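Side-chain contacts in Alr4995 protein (PDB 6LRF), which acts as a bifunctional enzyme of arginine catabolism in a cyanobacterium, combining arginine dihydrolase and ornithine cyclodeaminase activities in one polypeptide: residues K615-Y620 against G643-A648; R482-A487 against G626-L631. All coordinates share one frame; numbering follows the deposited sequence.

Contact 1. Residues K615-Y620 against G643-A648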
loop_
_atom_site.group_PDB
_atom_site.type_symbol
_atom_site.label_atom_id
_atom_site.label_comp_id
_atom_site.label_asym_id
_atom_site.label_seq_id
_atom_site.Cartn_x
_atom_site.Cartn_y
_atom_site.Cartn_z
ATOM N N LYS B 615 -30.910 7.491 -16.697
ATOM C CA LYS B 615 -30.553 7.759 -18.086
ATOM C C LYS B 615 -29.077 7.514 -18.341
ATOM O O LYS B 615 -28.695 7.037 -19.421
ATOM C CB LYS B 615 -30.917 9.187 -18.460
ATOM C CG LYS B 615 -32.407 9.414 -18.503
ATOM C CD LYS B 615 -32.708 10.871 -18.784
ATOM C CE LYS B 615 -34.198 11.128 -18.817
ATOM N NZ LYS B 615 -34.436 12.568 -19.084
ATOM N N ALA B 616 -28.234 7.824 -17.356
ATOM C CA ALA B 616 -26.804 7.579 -17.533
ATOM C C ALA B 616 -26.522 6.094 -17.705
ATOM O O ALA B 616 -25.712 5.708 -18.543
ATOM C CB ALA B 616 -25.983 8.145 -16.349
ATOM N N GLN B 617 -27.178 5.252 -16.918
ATOM C CA GLN B 617 -26.929 3.818 -17.036
ATOM C C GLN B 617 -27.412 3.306 -18.390
ATOM O O GLN B 617 -26.792 2.439 -19.005
ATOM C CB GLN B 617 -27.606 3.048 -15.895
ATOM C CG GLN B 617 -26.829 3.120 -14.588
ATOM C CD GLN B 617 -27.498 2.350 -13.447
ATOM O OE1 GLN B 617 -28.658 1.930 -13.553
ATOM N NE2 GLN B 617 -26.763 2.159 -12.353
ATOM N N GLU B 618 -28.518 3.860 -18.853
ATOM C CA GLU B 618 -29.050 3.505 -20.160
ATOM C C GLU B 618 -28.111 3.926 -21.291
ATOM O O GLU B 618 -27.907 3.185 -22.255
ATOM C CB GLU B 618 -30.423 4.150 -20.354
ATOM C CG GLU B 618 -30.947 4.037 -21.775
ATOM C CD GLU B 618 -32.108 4.984 -22.059
ATOM O OE1 GLU B 618 -32.074 6.152 -21.589
ATOM O OE2 GLU B 618 -33.053 4.555 -22.764
ATOM N N GLU B 619 -27.545 5.125 -21.176
ATOM C CA GLU B 619 -26.620 5.627 -22.190
ATOM C C GLU B 619 -25.318 4.824 -22.204
ATOM O O GLU B 619 -24.771 4.547 -23.282
ATOM C CB GLU B 619 -26.331 7.119 -21.959
ATOM C CG GLU B 619 -27.555 8.018 -22.181
ATOM C CD GLU B 619 -27.370 9.429 -21.611
ATOM O OE1 GLU B 619 -26.213 9.822 -21.355
ATOM O OE2 GLU B 619 -28.376 10.153 -21.424
ATOM N N TYR B 620 -24.814 4.461 -21.017
ATOM C CA TYR B 620 -23.640 3.577 -20.928
ATOM C C TYR B 620 -23.927 2.244 -21.640
ATOM O O TYR B 620 -23.142 1.780 -22.466
ATOM C CB TYR B 620 -23.261 3.302 -19.468
ATOM C CG TYR B 620 -22.259 4.270 -18.835
ATOM C CD1 TYR B 620 -22.318 5.652 -19.076
ATOM C CD2 TYR B 620 -21.285 3.796 -17.965
ATOM C CE1 TYR B 620 -21.393 6.535 -18.479
ATOM C CE2 TYR B 620 -20.370 4.655 -17.362
ATOM C CZ TYR B 620 -20.426 6.020 -17.626
ATOM O OH TYR B 620 -19.503 6.853 -17.022
ATOM N N GLY B 643 -18.425 -2.845 -15.906
ATOM C CA GLY B 643 -18.236 -4.269 -15.720
ATOM C C GLY B 643 -19.555 -4.992 -15.510
ATOM O O GLY B 643 -19.815 -6.004 -16.176
ATOM N N ASN B 644 -20.384 -4.477 -14.591
ATOM C CA ASN B 644 -21.714 -5.052 -14.327
ATOM C C ASN B 644 -22.521 -5.154 -15.605
ATOM O O ASN B 644 -23.289 -6.086 -15.794
ATOM C CB ASN B 644 -22.542 -4.213 -13.334
ATOM C CG ASN B 644 -21.855 -3.998 -12.004
ATOM O OD1 ASN B 644 -21.025 -4.799 -11.571
ATOM N ND2 ASN B 644 -22.192 -2.882 -11.348
HETATM N N MSE B 645 -22.360 -4.172 -16.478
HETATM C CA MSE B 645 -23.190 -4.113 -17.668
HETATM C C MSE B 645 -22.691 -4.970 -18.816
HETATM O O MSE B 645 -23.383 -5.082 -19.823
HETATM C CB MSE B 645 -23.315 -2.676 -18.167
HETATM C CG MSE B 645 -24.065 -1.749 -17.246
HETATM SE SE MSE B 645 -23.981 0.034 -18.017
HETATM C CE MSE B 645 -24.030 1.100 -16.382
ATOM N N THR B 646 -21.500 -5.553 -18.683
ATOM C CA THR B 646 -20.832 -6.176 -19.829
ATOM C C THR B 646 -20.852 -7.709 -19.825
ATOM O O THR B 646 -20.413 -8.327 -18.860
ATOM C CB THR B 646 -19.358 -5.733 -19.893
ATOM O OG1 THR B 646 -19.289 -4.301 -20.007
ATOM C CG2 THR B 646 -18.656 -6.391 -21.083
ATOM N N PRO B 647 -21.319 -8.331 -20.928
ATOM C CA PRO B 647 -21.353 -9.796 -21.014
ATOM C C PRO B 647 -19.972 -10.414 -21.175
ATOM O O PRO B 647 -19.008 -9.687 -21.399
ATOM C CB PRO B 647 -22.186 -10.050 -22.270
ATOM C CG PRO B 647 -21.924 -8.879 -23.120
ATOM C CD PRO B 647 -21.848 -7.706 -22.153
ATOM N N ALA B 648 -19.885 -11.740 -21.087
ATOM C CA ALA B 648 -18.650 -12.448 -21.400
ATOM C C ALA B 648 -18.315 -12.308 -22.892
ATOM O O ALA B 648 -19.151 -11.902 -23.697
ATOM C CB ALA B 648 -18.756 -13.937 -21.006
#
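Met-645, a selenomethionine in this crystal, reaches from helix 637-645 to helix 613-624 and lays its tip against Gln-617 and Tyr-620, which are one turn apart. Its first carbons mainly span the distance: CG stands beside the backbone N (chi1 -66°), the next torsion is extended, and neither CB nor CG comes close to the other helix. Contact begins at the selenium. SE lies 3.6 Å from CB of Tyr-620 and also approaches the main-chain O of Gln-617, at 3.8 Å. A bend at the last torsion (chi3 -149°) carries CE onward between the two residues. There the methyl meets CB of Tyr-620 at 3.9 Å and CG of Gln-617 at the same separation, and it approaches the tyrosine ring obliquely, near CD2. Gln-617 crosses the methionine at about a right angle. Its CB and CG do the touching, and its extended chain carries the amide beyond.

That division of labour suits both helix residues. Gln-617 carries its amide to a second subunit, where OE1 bonds Arg-425 and NE2 bonds the carbonyls of Ile-600 and Asp-602. Tyr-620 OH is hydrogen-bonded to His-638 ND1 and to the main-chain O of Gly-522, and the side chain packs on Val-595 and Ala-597. A long, unbranched chain ending in selenium and a methyl (sulfur in the natural methionine) fits between them because it is flexible and has no strong polar demand. With no hydrogen bond between the segments, the contact rests on dispersion, which gives little directional preference; the directional bonds belong to the outer ends of Gln-617 and Tyr-620.

Contact 2. Residues R482-A487 against G626-L631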
loop_
_atom_site.group_PDB
_atom_site.type_symbol
_atom_site.label_atom_id
_atom_site.label_comp_id
_atom_site.label_asym_id
_atom_site.label_seq_id
_atom_site.Cartn_x
_atom_site.Cartn_y
_atom_site.Cartn_z
ATOM N N ARG B 482 -4.742 -3.380 -32.100
ATOM C CA ARG B 482 -4.562 -3.164 -33.541
ATOM C C ARG B 482 -5.399 -4.155 -34.358
ATOM O O ARG B 482 -5.994 -3.797 -35.387
ATOM C CB ARG B 482 -3.083 -3.282 -33.922
ATOM C CG ARG B 482 -2.770 -3.077 -35.402
ATOM C CD ARG B 482 -1.268 -3.224 -35.615
ATOM N NE ARG B 482 -0.849 -3.138 -37.014
ATOM C CZ ARG B 482 -0.752 -4.182 -37.836
ATOM N NH1 ARG B 482 -0.353 -4.001 -39.090
ATOM N NH2 ARG B 482 -1.046 -5.406 -37.406
ATOM N N LYS B 483 -5.442 -5.398 -33.889
ATOM C CA LYS B 483 -6.242 -6.439 -34.524
ATOM C C LYS B 483 -7.704 -6.039 -34.573
ATOM O O LYS B 483 -8.369 -6.222 -35.589
ATOM C CB LYS B 483 -6.095 -7.770 -33.785
ATOM C CG LYS B 483 -5.481 -8.888 -34.619
ATOM C CD LYS B 483 -4.538 -9.738 -33.780
ATOM C CE LYS B 483 -3.959 -10.906 -34.583
ATOM N NZ LYS B 483 -3.580 -10.547 -35.986
ATOM N N ILE B 484 -8.201 -5.475 -33.476
ATOM C CA ILE B 484 -9.603 -5.110 -33.405
ATOM C C ILE B 484 -9.888 -3.906 -34.293
ATOM O O ILE B 484 -10.922 -3.862 -34.945
ATOM C CB ILE B 484 -10.047 -4.827 -31.940
ATOM C CG1 ILE B 484 -9.915 -6.096 -31.104
ATOM C CG2 ILE B 484 -11.485 -4.337 -31.886
ATOM C CD1 ILE B 484 -10.214 -5.908 -29.632
ATOM N N ARG B 485 -8.981 -2.935 -34.340
ATOM C CA ARG B 485 -9.236 -1.731 -35.138
ATOM C C ARG B 485 -9.237 -2.031 -36.647
ATOM O O ARG B 485 -10.097 -1.534 -37.392
ATOM C CB ARG B 485 -8.203 -0.638 -34.841
ATOM C CG ARG B 485 -8.424 0.623 -35.672
ATOM C CD ARG B 485 -7.229 1.569 -35.658
ATOM N NE ARG B 485 -6.071 1.015 -36.365
ATOM C CZ ARG B 485 -4.944 1.685 -36.606
ATOM N NH1 ARG B 485 -4.810 2.949 -36.204
ATOM N NH2 ARG B 485 -3.950 1.090 -37.253
ATOM N N ASP B 486 -8.267 -2.835 -37.089
ATOM C CA ASP B 486 -8.159 -3.225 -38.501
ATOM C C ASP B 486 -9.377 -4.037 -38.937
ATOM O O ASP B 486 -9.871 -3.894 -40.058
ATOM C CB ASP B 486 -6.873 -4.027 -38.744
ATOM C CG ASP B 486 -5.611 -3.229 -38.423
ATOM O OD1 ASP B 486 -5.688 -1.980 -38.292
ATOM O OD2 ASP B 486 -4.535 -3.854 -38.312
ATOM N N ALA B 487 -9.871 -4.878 -38.032
ATOM C CA ALA B 487 -11.074 -5.658 -38.290
ATOM C C ALA B 487 -12.361 -4.837 -38.135
ATOM O O ALA B 487 -13.455 -5.387 -38.217
ATOM C CB ALA B 487 -11.112 -6.868 -37.372
ATOM N N GLY B 626 -22.060 -4.182 -28.663
ATOM C CA GLY B 626 -21.104 -4.486 -29.719
ATOM C C GLY B 626 -19.629 -4.362 -29.361
ATOM O O GLY B 626 -18.762 -4.639 -30.191
ATOM N N ALA B 627 -19.332 -3.939 -28.135
ATOM C CA ALA B 627 -17.936 -3.773 -27.705
ATOM C C ALA B 627 -17.152 -5.087 -27.732
ATOM O O ALA B 627 -17.637 -6.103 -27.246
ATOM C CB ALA B 627 -17.886 -3.165 -26.289
ATOM N N GLU B 628 -15.937 -5.055 -28.286
ATOM C CA GLU B 628 -15.042 -6.214 -28.292
ATOM C C GLU B 628 -13.973 -6.065 -27.220
ATOM O O GLU B 628 -13.416 -7.039 -26.718
ATOM C CB GLU B 628 -14.381 -6.379 -29.657
ATOM C CG GLU B 628 -15.319 -6.816 -30.786
ATOM C CD GLU B 628 -14.576 -7.075 -32.105
ATOM O OE1 GLU B 628 -13.381 -7.469 -32.070
ATOM O OE2 GLU B 628 -15.187 -6.878 -33.180
HETATM N N MSE B 629 -13.679 -4.821 -26.872
HETATM C CA MSE B 629 -12.732 -4.561 -25.817
HETATM C C MSE B 629 -13.146 -3.342 -25.041
HETATM O O MSE B 629 -13.642 -2.375 -25.608
HETATM C CB MSE B 629 -11.328 -4.369 -26.383
HETATM C CG MSE B 629 -10.299 -4.009 -25.314
HETATM SE SE MSE B 629 -8.447 -4.073 -25.964
HETATM C CE MSE B 629 -8.357 -5.981 -26.304
ATOM N N ILE B 630 -12.936 -3.402 -23.733
ATOM C CA ILE B 630 -13.132 -2.255 -22.874
ATOM C C ILE B 630 -11.805 -1.974 -22.187
ATOM O O ILE B 630 -11.230 -2.848 -21.548
ATOM C CB ILE B 630 -14.242 -2.508 -21.845
ATOM C CG1 ILE B 630 -15.540 -2.887 -22.569
ATOM C CG2 ILE B 630 -14.431 -1.292 -20.944
ATOM C CD1 ILE B 630 -16.664 -3.187 -21.638
ATOM N N LEU B 631 -11.305 -0.758 -22.376
ATOM C CA LEU B 631 -10.077 -0.286 -21.764
ATOM C C LEU B 631 -10.421 0.577 -20.541
ATOM O O LEU B 631 -10.978 1.669 -20.669
ATOM C CB LEU B 631 -9.271 0.514 -22.785
ATOM C CG LEU B 631 -7.775 0.676 -22.581
ATOM C CD1 LEU B 631 -7.126 -0.694 -22.484
ATOM C CD2 LEU B 631 -7.194 1.454 -23.765
#
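The carboxylate of Glu-628 is the flat group that meets the other segment: Ile-484 CG2 sits above its plane, out past the OE1 end of the group, with 3.7 Å between CG2 and OE1. This is van der Waals contact alone. The two side chains run past each other in opposite directions, and the glutamate's extended chain puts its charged end alongside the isoleucine. Two more flat groups lie on helix 467-486 itself, both turned to Asp-486. Over one face of the Arg-482 guanidinium stands OD2 of Asp-486, 3.8 Å above the plane and over its centre; no N-H points at it, so the attraction is a long one between charges. The guanidinium of Arg-485 instead offers its edge, NE lying 3.6 Å from Asp-486 OD1 in the plane of the group, while NH1 bonds the carbonyl O of Glu-514. One aspartate thus joins two arginines in a salt-bridge network.

Ile-484 is part of the apolar side of this helix. With CG1 beside the backbone N (chi1 -63°) and the second torsion extended, CD1 is carried to Met-629, a selenomethionine, where it lies 3.8 Å from both CB and CE. The methionine chain bends at its last torsion (chi3 -66°), which brings CE back toward the isoleucine. CG2 and CG1 both lie against the glutamate while CD1 reaches on to Met-629; isoleucine suits because its branched, apolar surface touches both residues at once. Ile-484 also packs on Val-491, and Met-629 on Leu-481 of the helix. This is the helix-to-sheet layer of a Rossmann fold, whose parallel strands run 3-2-1-4-5-6, helix 467-486 leading into the first, 491-495, beside the fourth, 629-633.

In the fold
Both contacts belong to the C-terminal Rossmann-fold region, their centres about 18 Å apart. Along the chain their segments alternate: 482-487, 615-620, 626-631, 643-648. Contact 1 joins helices 613-624 and 637-645, which precede and follow, along the chain, the strand from which contact 2 takes Met-629. Thr-646 OG1, 3.3 Å from Ile-630 CD1, links them directly by packing. In the six-stranded parallel sheet, strand 629-633 lies beside 491-495, whereas contact 1 extends toward edge strand 594-597. Gln-617 and Met-645 of contact 1 themselves touch the second subunit; near contact 2, the third meets their helix neighbours Lys-483 and Asp-486. The region therefore probably contributes to the four-chain assembly.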